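Local coordinates for gram-negative insecticidal protein (Chromobacterium piscinae, PDB 6FBM) that probably kills insects as a pore-forming toxin, combining a membrane-attack-complex/perforin (MACPF) domain with a beta-tripod region, at residues M19-D24 with E33-Q38; G168-S173 with L280-A285; P324-A329 with F344-S349. One frame throughout, in Å; residues are numbered along the deposited sequence.

Contact 1 of 3, residues M19-D24 with E33-Q38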
loop_
_atom_site.group_PDB
_atom_site.type_symbol
_atom_site.label_atom_id
_atom_site.label_comp_id
_atom_site.label_asym_id
_atom_site.label_seq_id
_atom_site.Cartn_x
_atom_site.Cartn_y
_atom_site.Cartn_z
ATOM N N MET A 19 22.160 -12.653 -16.832
ATOM C CA MET A 19 23.004 -13.777 -17.159
ATOM C C MET A 19 22.894 -14.151 -18.636
ATOM O O MET A 19 21.806 -14.144 -19.235
ATOM C CB MET A 19 22.678 -14.966 -16.281
ATOM C CG MET A 19 22.887 -14.698 -14.795
ATOM S SD MET A 19 24.448 -13.890 -14.355
ATOM C CE MET A 19 25.605 -15.242 -14.674
ATOM N N GLY A 20 24.043 -14.391 -19.248
ATOM C CA GLY A 20 24.067 -14.775 -20.630
ATOM C C GLY A 20 23.736 -13.660 -21.592
ATOM O O GLY A 20 23.421 -13.919 -22.745
ATOM N N MET A 21 23.802 -12.422 -21.127
ATOM C CA MET A 21 23.556 -11.276 -21.975
ATOM C C MET A 21 24.892 -10.870 -22.527
ATOM O O MET A 21 25.904 -10.955 -21.817
ATOM C CB MET A 21 23.054 -10.078 -21.187
ATOM C CG MET A 21 21.608 -10.058 -20.742
ATOM S SD MET A 21 20.379 -10.378 -22.039
ATOM C CE MET A 21 20.071 -12.071 -21.602
ATOM N N GLY A 22 24.876 -10.359 -23.764
ATOM C CA GLY A 22 26.011 -9.600 -24.267
ATOM C C GLY A 22 26.355 -8.412 -23.389
ATOM O O GLY A 22 25.479 -7.837 -22.733
ATOM N N TYR A 23 27.636 -8.055 -23.360
ATOM C CA TYR A 23 28.101 -6.943 -22.551
ATOM C C TYR A 23 28.952 -6.004 -23.360
ATOM O O TYR A 23 29.803 -6.454 -24.129
ATOM C CB TYR A 23 28.892 -7.419 -21.367
ATOM C CG TYR A 23 28.997 -6.404 -20.290
ATOM C CD1 TYR A 23 28.012 -6.290 -19.342
ATOM C CD2 TYR A 23 30.084 -5.547 -20.207
ATOM C CE1 TYR A 23 28.099 -5.359 -18.330
ATOM C CE2 TYR A 23 30.174 -4.605 -19.186
ATOM C CZ TYR A 23 29.180 -4.519 -18.251
ATOM O OH TYR A 23 29.229 -3.608 -17.218
ATOM N N ASP A 24 28.725 -4.710 -23.162
ATOM C CA ASP A 24 29.568 -3.704 -23.747
ATOM C C ASP A 24 30.824 -3.578 -22.888
ATOM O O ASP A 24 30.851 -2.871 -21.888
ATOM C CB ASP A 24 28.842 -2.369 -23.842
ATOM C CG ASP A 24 29.693 -1.290 -24.482
ATOM O OD1 ASP A 24 30.878 -1.555 -24.827
ATOM O OD2 ASP A 24 29.164 -0.160 -24.622
ATOM N N GLU A 33 23.412 -1.410 -16.933
ATOM C CA GLU A 33 23.312 -0.391 -17.971
ATOM C C GLU A 33 24.141 -0.740 -19.200
ATOM O O GLU A 33 23.818 -0.275 -20.281
ATOM C CB GLU A 33 23.741 0.985 -17.456
ATOM C CG GLU A 33 22.806 1.693 -16.470
ATOM C CD GLU A 33 23.259 3.152 -16.250
ATOM O OE1 GLU A 33 23.812 3.525 -15.175
ATOM O OE2 GLU A 33 23.097 3.951 -17.196
ATOM N N SER A 34 25.182 -1.551 -19.057
ATOM C CA SER A 34 25.997 -1.944 -20.195
ATOM C C SER A 34 25.671 -3.345 -20.749
ATOM O O SER A 34 26.447 -3.880 -21.585
ATOM C CB SER A 34 27.470 -1.842 -19.833
ATOM O OG SER A 34 27.823 -0.494 -19.668
ATOM N N LEU A 35 24.549 -3.931 -20.311
ATOM C CA LEU A 35 24.026 -5.128 -20.957
ATOM C C LEU A 35 23.468 -4.766 -22.323
ATOM O O LEU A 35 23.032 -3.655 -22.529
ATOM C CB LEU A 35 22.931 -5.791 -20.124
ATOM C CG LEU A 35 23.335 -6.266 -18.739
ATOM C CD1 LEU A 35 22.092 -6.567 -17.923
ATOM C CD2 LEU A 35 24.238 -7.465 -18.809
ATOM N N LEU A 36 23.535 -5.709 -23.246
ATOM C CA LEU A 36 23.143 -5.500 -24.628
ATOM C C LEU A 36 21.952 -6.367 -24.907
ATOM O O LEU A 36 21.777 -7.406 -24.279
ATOM C CB LEU A 36 24.268 -5.864 -25.577
ATOM C CG LEU A 36 25.572 -5.075 -25.417
ATOM C CD1 LEU A 36 26.590 -5.691 -26.393
ATOM C CD2 LEU A 36 25.373 -3.575 -25.683
ATOM N N GLY A 37 21.180 -5.964 -25.907
ATOM C CA GLY A 37 19.772 -6.319 -26.027
ATOM C C GLY A 37 19.385 -7.774 -25.983
ATOM O O GLY A 37 18.710 -8.209 -25.042
ATOM N N GLN A 38 19.785 -8.517 -27.019
ATOM C CA GLN A 38 19.292 -9.891 -27.244
ATOM C C GLN A 38 19.904 -10.906 -26.282
ATOM O O GLN A 38 21.135 -10.974 -26.173
ATOM C CB GLN A 38 19.478 -10.383 -28.702
ATOM C CG GLN A 38 18.524 -9.700 -29.650
ATOM C CD GLN A 38 19.193 -8.760 -30.641
ATOM O OE1 GLN A 38 20.188 -8.097 -30.331
ATOM N NE2 GLN A 38 18.643 -8.706 -31.838
HETATM O O HOH W 1 26.936 0.825 -22.113
#
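G22 O is held by two groups of the strand opposite: L36 N donates a hydrogen bond to it at 2.9 Å, coming from above the carbonyl plane, and L35 CA adds a longer CA-H...O contact to the same oxygen. The second backbone bond is straighter, D24 N to S34 O at 2.9 Å with 177° at the hydrogen. Between these bonds Y23 and L35 form an antiparallel non-hydrogen-bonded pair whose side chains share one face of the hairpin. With CG of Y23 anti to the backbone N (chi1 -161°), its ring lies against S34. CB of S34 stands over one ring face as a CH-pi contact, 4.0 Å from the centroid, and nearest to CZ. CD2 of L35 reaches the ring edge at CD1, and the same methyl meets CB of M21 at 3.7 Å, the M21 and L35 side chains crossing at about a right angle. On the other side of the pair, L36 CD2 lies 4.1 Å from D24 CB. The polar ends are tied mainly to the connecting loop: Y23 OH bonds to L28 O and S31 N, S34 OG to L28 N, and D24 OD1 to N26 N. A water 2.9 Å from S34 OG also makes a weak bond to D24 OD2. The hairpin thus rests on just two backbone bonds across these segments, and the eight-residue loop between them is anchored by the hydroxyls of Y23 and S34 and the carboxylate of D24, while Y23 and L35 both pack on I172 of strand 170-177.

Contact 2 of 3, residues G168-S173 with L280-A285; sequences GPYYIS and LQPIWA
Strands 170-172 and 280-282 run antiparallel, their axes approaching to 4.4 Å with 140° between their directions. Y171 and Q281 are the hydrogen-bonded pair: Y171 N gives to Q281 O at 2.8 Å, and Q281 N returns a bond to Y171 O. A third bond, I283 N to P169 O at 2.9 Å, continues the ladder past the non-hydrogen-bonded pair Y170 and P282. Y170, I172, L280 and P282 line one face. There the proline CB stands over the Y170 ring, 4.2 Å from the centroid in a CH-pi contact, while CB of L280 meets CD2 of that ring. The rings of Y170 and W284 meet obliquely, planes 76° apart, with the Y170 hydroxyl nearest to W284 CZ2 at 3.5 Å; F300 packs edge-to-face with both. On the other face Y171 takes the crowded position, CG between the backbone N and the carbonyl carbon (chi1 66°), and its ring folds over Q281, whose CB faces it in another CH-pi contact. CG of Q281 lies close to S173 CB, whereas its amide turns off to bond E278 O through NE2. One water, 2.7 Å from P282 O and also bonded to Y171 OH, bridges strand and ring. I283 lays CD1 against G168 O, just where helix 160-167 ends. Proline, lacking an N-H, sits at a non-hydrogen-bonded pair, where none is called for across these two strands, and two tyrosines turn their faces to aliphatic carbons, so a buried three-bond ladder is clad on both faces by CH-pi contacts.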
loop_
_atom_site.group_PDB
_atom_site.type_symbol
_atom_site.label_atom_id
_atom_site.label_comp_id
_atom_site.label_asym_id
_atom_site.label_seq_id
_atom_site.Cartn_x
_atom_site.Cartn_y
_atom_site.Cartn_z
ATOM N N GLY A 168 27.435 -8.213 -28.907
ATOM C CA GLY A 168 28.561 -8.008 -28.001
ATOM C C GLY A 168 29.629 -9.068 -28.209
ATOM O O GLY A 168 29.308 -10.223 -28.491
ATOM N N PRO A 169 30.902 -8.692 -28.087
ATOM C CA PRO A 169 31.958 -9.694 -28.227
ATOM C C PRO A 169 32.091 -10.621 -27.011
ATOM O O PRO A 169 32.650 -11.720 -27.143
ATOM C CB PRO A 169 33.219 -8.851 -28.382
ATOM C CG PRO A 169 32.914 -7.597 -27.612
ATOM C CD PRO A 169 31.436 -7.355 -27.748
ATOM N N TYR A 170 31.611 -10.164 -25.844
ATOM C CA TYR A 170 31.647 -10.958 -24.634
ATOM C C TYR A 170 30.264 -11.000 -24.036
ATOM O O TYR A 170 29.471 -10.103 -24.269
ATOM C CB TYR A 170 32.612 -10.342 -23.635
ATOM C CG TYR A 170 34.049 -10.647 -23.911
ATOM C CD1 TYR A 170 34.757 -9.977 -24.902
ATOM C CD2 TYR A 170 34.703 -11.614 -23.183
ATOM C CE1 TYR A 170 36.081 -10.273 -25.150
ATOM C CE2 TYR A 170 36.036 -11.924 -23.426
ATOM C CZ TYR A 170 36.720 -11.250 -24.401
ATOM O OH TYR A 170 38.026 -11.574 -24.608
ATOM N N TYR A 171 29.995 -12.034 -23.253
ATOM C CA TYR A 171 28.745 -12.168 -22.546
ATOM C C TYR A 171 28.985 -12.413 -21.059
ATOM O O TYR A 171 30.072 -12.800 -20.643
ATOM C CB TYR A 171 27.904 -13.296 -23.158
ATOM C CG TYR A 171 28.498 -14.672 -22.986
ATOM C CD1 TYR A 171 28.213 -15.436 -21.864
ATOM C CD2 TYR A 171 29.368 -15.206 -23.936
ATOM C CE1 TYR A 171 28.766 -16.708 -21.693
ATOM C CE2 TYR A 171 29.934 -16.456 -23.769
ATOM C CZ TYR A 171 29.622 -17.216 -22.662
ATOM O OH TYR A 171 30.175 -18.445 -22.481
ATOM N N ILE A 172 27.937 -12.200 -20.274
ATOM C CA ILE A 172 28.006 -12.374 -18.839
ATOM C C ILE A 172 27.870 -13.848 -18.514
ATOM O O ILE A 172 26.813 -14.435 -18.672
ATOM C CB ILE A 172 26.865 -11.616 -18.115
ATOM C CG1 ILE A 172 26.926 -10.099 -18.383
ATOM C CG2 ILE A 172 26.901 -11.901 -16.613
ATOM C CD1 ILE A 172 28.148 -9.393 -17.815
ATOM N N SER A 173 28.954 -14.433 -18.047
ATOM C CA SER A 173 28.982 -15.845 -17.664
ATOM C C SER A 173 28.894 -16.057 -16.177
ATOM O O SER A 173 28.417 -17.091 -15.723
ATOM C CB SER A 173 30.258 -16.491 -18.181
ATOM O OG SER A 173 30.216 -17.870 -17.973
ATOM N N LEU A 280 33.268 -12.251 -17.752
ATOM C CA LEU A 280 33.088 -12.000 -19.169
ATOM C C LEU A 280 33.724 -13.129 -19.969
ATOM O O LEU A 280 34.894 -13.435 -19.773
ATOM C CB LEU A 280 33.711 -10.665 -19.527
ATOM C CG LEU A 280 33.003 -9.485 -18.872
ATOM C CD1 LEU A 280 33.855 -8.244 -18.971
ATOM C CD2 LEU A 280 31.655 -9.237 -19.526
ATOM N N GLN A 281 32.940 -13.771 -20.839
ATOM C CA GLN A 281 33.430 -14.861 -21.669
ATOM C C GLN A 281 33.166 -14.486 -23.104
ATOM O O GLN A 281 32.156 -13.871 -23.397
ATOM C CB GLN A 281 32.729 -16.165 -21.312
ATOM C CG GLN A 281 33.074 -16.677 -19.917
ATOM C CD GLN A 281 34.563 -16.974 -19.758
ATOM O OE1 GLN A 281 35.177 -17.545 -20.640
ATOM N NE2 GLN A 281 35.145 -16.566 -18.629
ATOM N N PRO A 282 34.109 -14.802 -24.010
ATOM C CA PRO A 282 33.968 -14.385 -25.397
ATOM C C PRO A 282 32.920 -15.183 -26.122
ATOM O O PRO A 282 32.789 -16.385 -25.875
ATOM C CB PRO A 282 35.321 -14.743 -25.985
ATOM C CG PRO A 282 35.792 -15.921 -25.178
ATOM C CD PRO A 282 35.322 -15.621 -23.797
ATOM N N ILE A 283 32.185 -14.533 -27.017
ATOM C CA ILE A 283 31.220 -15.249 -27.864
ATOM C C ILE A 283 31.911 -16.156 -28.861
ATOM O O ILE A 283 31.322 -17.159 -29.270
ATOM C CB ILE A 283 30.216 -14.353 -28.611
ATOM C CG1 ILE A 283 30.911 -13.385 -29.591
ATOM C CG2 ILE A 283 29.369 -13.587 -27.610
ATOM C CD1 ILE A 283 29.957 -12.773 -30.597
ATOM N N TRP A 284 33.140 -15.824 -29.247
ATOM C CA TRP A 284 33.842 -16.668 -30.237
ATOM C C TRP A 284 33.997 -18.134 -29.795
ATOM O O TRP A 284 33.755 -19.029 -30.587
ATOM C CB TRP A 284 35.169 -16.070 -30.706
ATOM C CG TRP A 284 36.143 -15.652 -29.667
ATOM C CD1 TRP A 284 36.947 -16.465 -28.907
ATOM C CD2 TRP A 284 36.473 -14.303 -29.318
ATOM N NE1 TRP A 284 37.755 -15.692 -28.098
ATOM C CE2 TRP A 284 37.482 -14.364 -28.330
ATOM C CE3 TRP A 284 35.998 -13.054 -29.732
ATOM C CZ2 TRP A 284 38.002 -13.222 -27.727
ATOM C CZ3 TRP A 284 36.515 -11.911 -29.145
ATOM C CH2 TRP A 284 37.509 -11.994 -28.161
ATOM N N ALA A 285 34.294 -18.370 -28.516
ATOM C CA ALA A 285 34.341 -19.734 -27.956
ATOM C C ALA A 285 33.056 -20.559 -28.180
ATOM O O ALA A 285 33.090 -21.786 -28.094
ATOM C CB ALA A 285 34.683 -19.687 -26.467
HETATM O O HOH W 2 32.611 -18.439 -24.096
#

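Contact 3 of 3, residues P324-A329 with F344-S349; sequences PPMVKA and FNPSTS
P324 sets its ring beside that of P346, pointing the same way, with CG 3.6 Å from CB of P346. P325 contributes its backbone oxygen, which accepts from S347 N at 2.8 Å. M326 is bent at chi2 and chi3: SD rests against CB of P346 and CE reaches CB of F344 at 3.8 Å, the M326 and F344 side chains crossing at about a right angle. V327 carries the hydrogen-bonded pair. Its N donates to N345 O at 2.8 Å in a nearly straight bond, and its O receives N345 N in a more bent one (134° at the hydrogen), while its CG2, on the face shared with N345, touches S347 OG. K328 has CG anti to the backbone N (chi1 -159°), which places this atom over one face of the F344 ring, a CH-pi contact 4.0 Å from the centroid. Extended beyond CG, the chain delivers NZ to a salt bridge with E331. A329 ends the walk with CB at 3.6 Å from N345 ND2; the amide oxygen OD1 bonds Q357. This is an antiparallel hairpin, which strand 358-360 extends to a three-stranded sheet, in a region consistent with the protein's beta-tripod part.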
loop_
_atom_site.group_PDB
_atom_site.type_symbol
_atom_site.label_atom_id
_atom_site.label_comp_id
_atom_site.label_asym_id
_atom_site.label_seq_id
_atom_site.Cartn_x
_atom_site.Cartn_y
_atom_site.Cartn_z
ATOM N N PRO A 324 59.024 39.347 -17.935
ATOM C CA PRO A 324 58.399 40.221 -16.965
ATOM C C PRO A 324 59.277 41.446 -16.665
ATOM O O PRO A 324 60.470 41.464 -17.041
ATOM C CB PRO A 324 58.292 39.326 -15.732
ATOM C CG PRO A 324 59.504 38.471 -15.810
ATOM C CD PRO A 324 59.705 38.213 -17.274
ATOM N N PRO A 325 58.708 42.447 -15.978
ATOM C CA PRO A 325 59.540 43.563 -15.570
ATOM C C PRO A 325 60.635 43.126 -14.593
ATOM O O PRO A 325 60.333 42.428 -13.640
ATOM C CB PRO A 325 58.559 44.534 -14.892
ATOM C CG PRO A 325 57.212 44.130 -15.375
ATOM C CD PRO A 325 57.299 42.639 -15.615
ATOM N N MET A 326 61.876 43.533 -14.838
ATOM C CA MET A 326 62.982 43.208 -13.953
ATOM C C MET A 326 63.332 44.429 -13.121
ATOM O O MET A 326 63.488 45.523 -13.646
ATOM C CB MET A 326 64.187 42.744 -14.768
ATOM C CG MET A 326 63.899 41.554 -15.647
ATOM S SD MET A 326 63.418 40.054 -14.775
ATOM C CE MET A 326 64.840 39.755 -13.748
ATOM N N VAL A 327 63.383 44.231 -11.810
ATOM C CA VAL A 327 63.637 45.294 -10.853
ATOM C C VAL A 327 64.935 44.922 -10.151
ATOM O O VAL A 327 65.204 43.753 -9.886
ATOM C CB VAL A 327 62.466 45.434 -9.859
ATOM C CG1 VAL A 327 62.772 46.471 -8.784
ATOM C CG2 VAL A 327 61.171 45.750 -10.610
ATOM N N LYS A 328 65.759 45.926 -9.858
ATOM C CA LYS A 328 67.078 45.681 -9.298
ATOM C C LYS A 328 66.972 45.295 -7.828
ATOM O O LYS A 328 66.232 45.918 -7.055
ATOM C CB LYS A 328 67.979 46.880 -9.468
ATOM C CG LYS A 328 69.463 46.544 -9.377
ATOM C CD LYS A 328 70.301 47.793 -9.417
ATOM C CE LYS A 328 71.738 47.470 -9.592
ATOM N NZ LYS A 328 72.547 48.680 -9.907
ATOM N N ALA A 329 67.726 44.258 -7.451
ATOM C CA ALA A 329 67.665 43.715 -6.118
ATOM C C ALA A 329 69.053 43.632 -5.471
ATOM O O ALA A 329 69.301 42.751 -4.644
ATOM C CB ALA A 329 66.988 42.355 -6.155
ATOM N N PHE A 344 68.652 40.918 -10.206
ATOM C CA PHE A 344 67.367 41.494 -10.532
ATOM C C PHE A 344 66.273 40.463 -10.260
ATOM O O PHE A 344 66.412 39.303 -10.645
ATOM C CB PHE A 344 67.339 41.963 -12.009
ATOM C CG PHE A 344 68.288 43.090 -12.316
ATOM C CD1 PHE A 344 69.664 42.864 -12.443
ATOM C CD2 PHE A 344 67.814 44.369 -12.504
ATOM C CE1 PHE A 344 70.532 43.891 -12.713
ATOM C CE2 PHE A 344 68.681 45.419 -12.800
ATOM C CZ PHE A 344 70.048 45.181 -12.903
ATOM N N ASN A 345 65.218 40.905 -9.581
ATOM C CA ASN A 345 63.997 40.149 -9.417
ATOM C C ASN A 345 62.992 40.509 -10.503
ATOM O O ASN A 345 62.890 41.666 -10.877
ATOM C CB ASN A 345 63.341 40.463 -8.078
ATOM C CG ASN A 345 64.159 40.021 -6.914
ATOM O OD1 ASN A 345 65.043 39.192 -7.042
ATOM N ND2 ASN A 345 63.874 40.584 -5.773
ATOM N N PRO A 346 62.230 39.512 -10.979
ATOM C CA PRO A 346 61.102 39.799 -11.838
ATOM C C PRO A 346 59.912 40.210 -10.995
ATOM O O PRO A 346 59.724 39.683 -9.903
ATOM C CB PRO A 346 60.825 38.461 -12.511
ATOM C CG PRO A 346 61.243 37.449 -11.504
ATOM C CD PRO A 346 62.344 38.070 -10.691
ATOM N N SER A 347 59.143 41.172 -11.479
ATOM C CA SER A 347 57.939 41.588 -10.781
ATOM C C SER A 347 56.886 40.574 -11.052
ATOM O O SER A 347 56.739 40.129 -12.185
ATOM C CB SER A 347 57.477 42.989 -11.202
ATOM O OG SER A 347 58.342 43.973 -10.671
ATOM N N THR A 348 56.150 40.228 -10.002
ATOM C CA THR A 348 55.130 39.196 -10.056
ATOM C C THR A 348 53.760 39.729 -9.694
ATOM O O THR A 348 53.636 40.623 -8.849
ATOM C CB THR A 348 55.479 38.019 -9.094
ATOM O OG1 THR A 348 55.730 38.501 -7.775
ATOM C CG2 THR A 348 56.696 37.267 -9.590
ATOM N N SER A 349 52.731 39.144 -10.312
ATOM C CA SER A 349 51.326 39.478 -10.028
ATOM C C SER A 349 50.425 38.415 -10.660
ATOM O O SER A 349 50.905 37.567 -11.425
ATOM C CB SER A 349 50.979 40.845 -10.625
ATOM O OG SER A 349 51.169 40.808 -12.044
#

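In the fold
Contacts 1 and 2 adjoin, their centres about 10 Å apart, and belong to one antiparallel sheet: strand 170-177 takes strand 21-23 on one edge, through probable bonds of G20 and M21 to I172, and strand 280-282 on the other. Contact 2 is the buried one and the most aromatic, with two tyrosines and a tryptophan, and brings together chain more than a hundred residues apart within the MACPF range. Contact 1 is a local hairpin, only partly buried, with more polar side-chain anchoring. Contact 3, also a local, partly buried hairpin, belongs to a separate sheet across the chain's centre, about 63 Å from contact 1 between centres; there a lysine CG lies over one ring face, where contact 1 uses a serine CB.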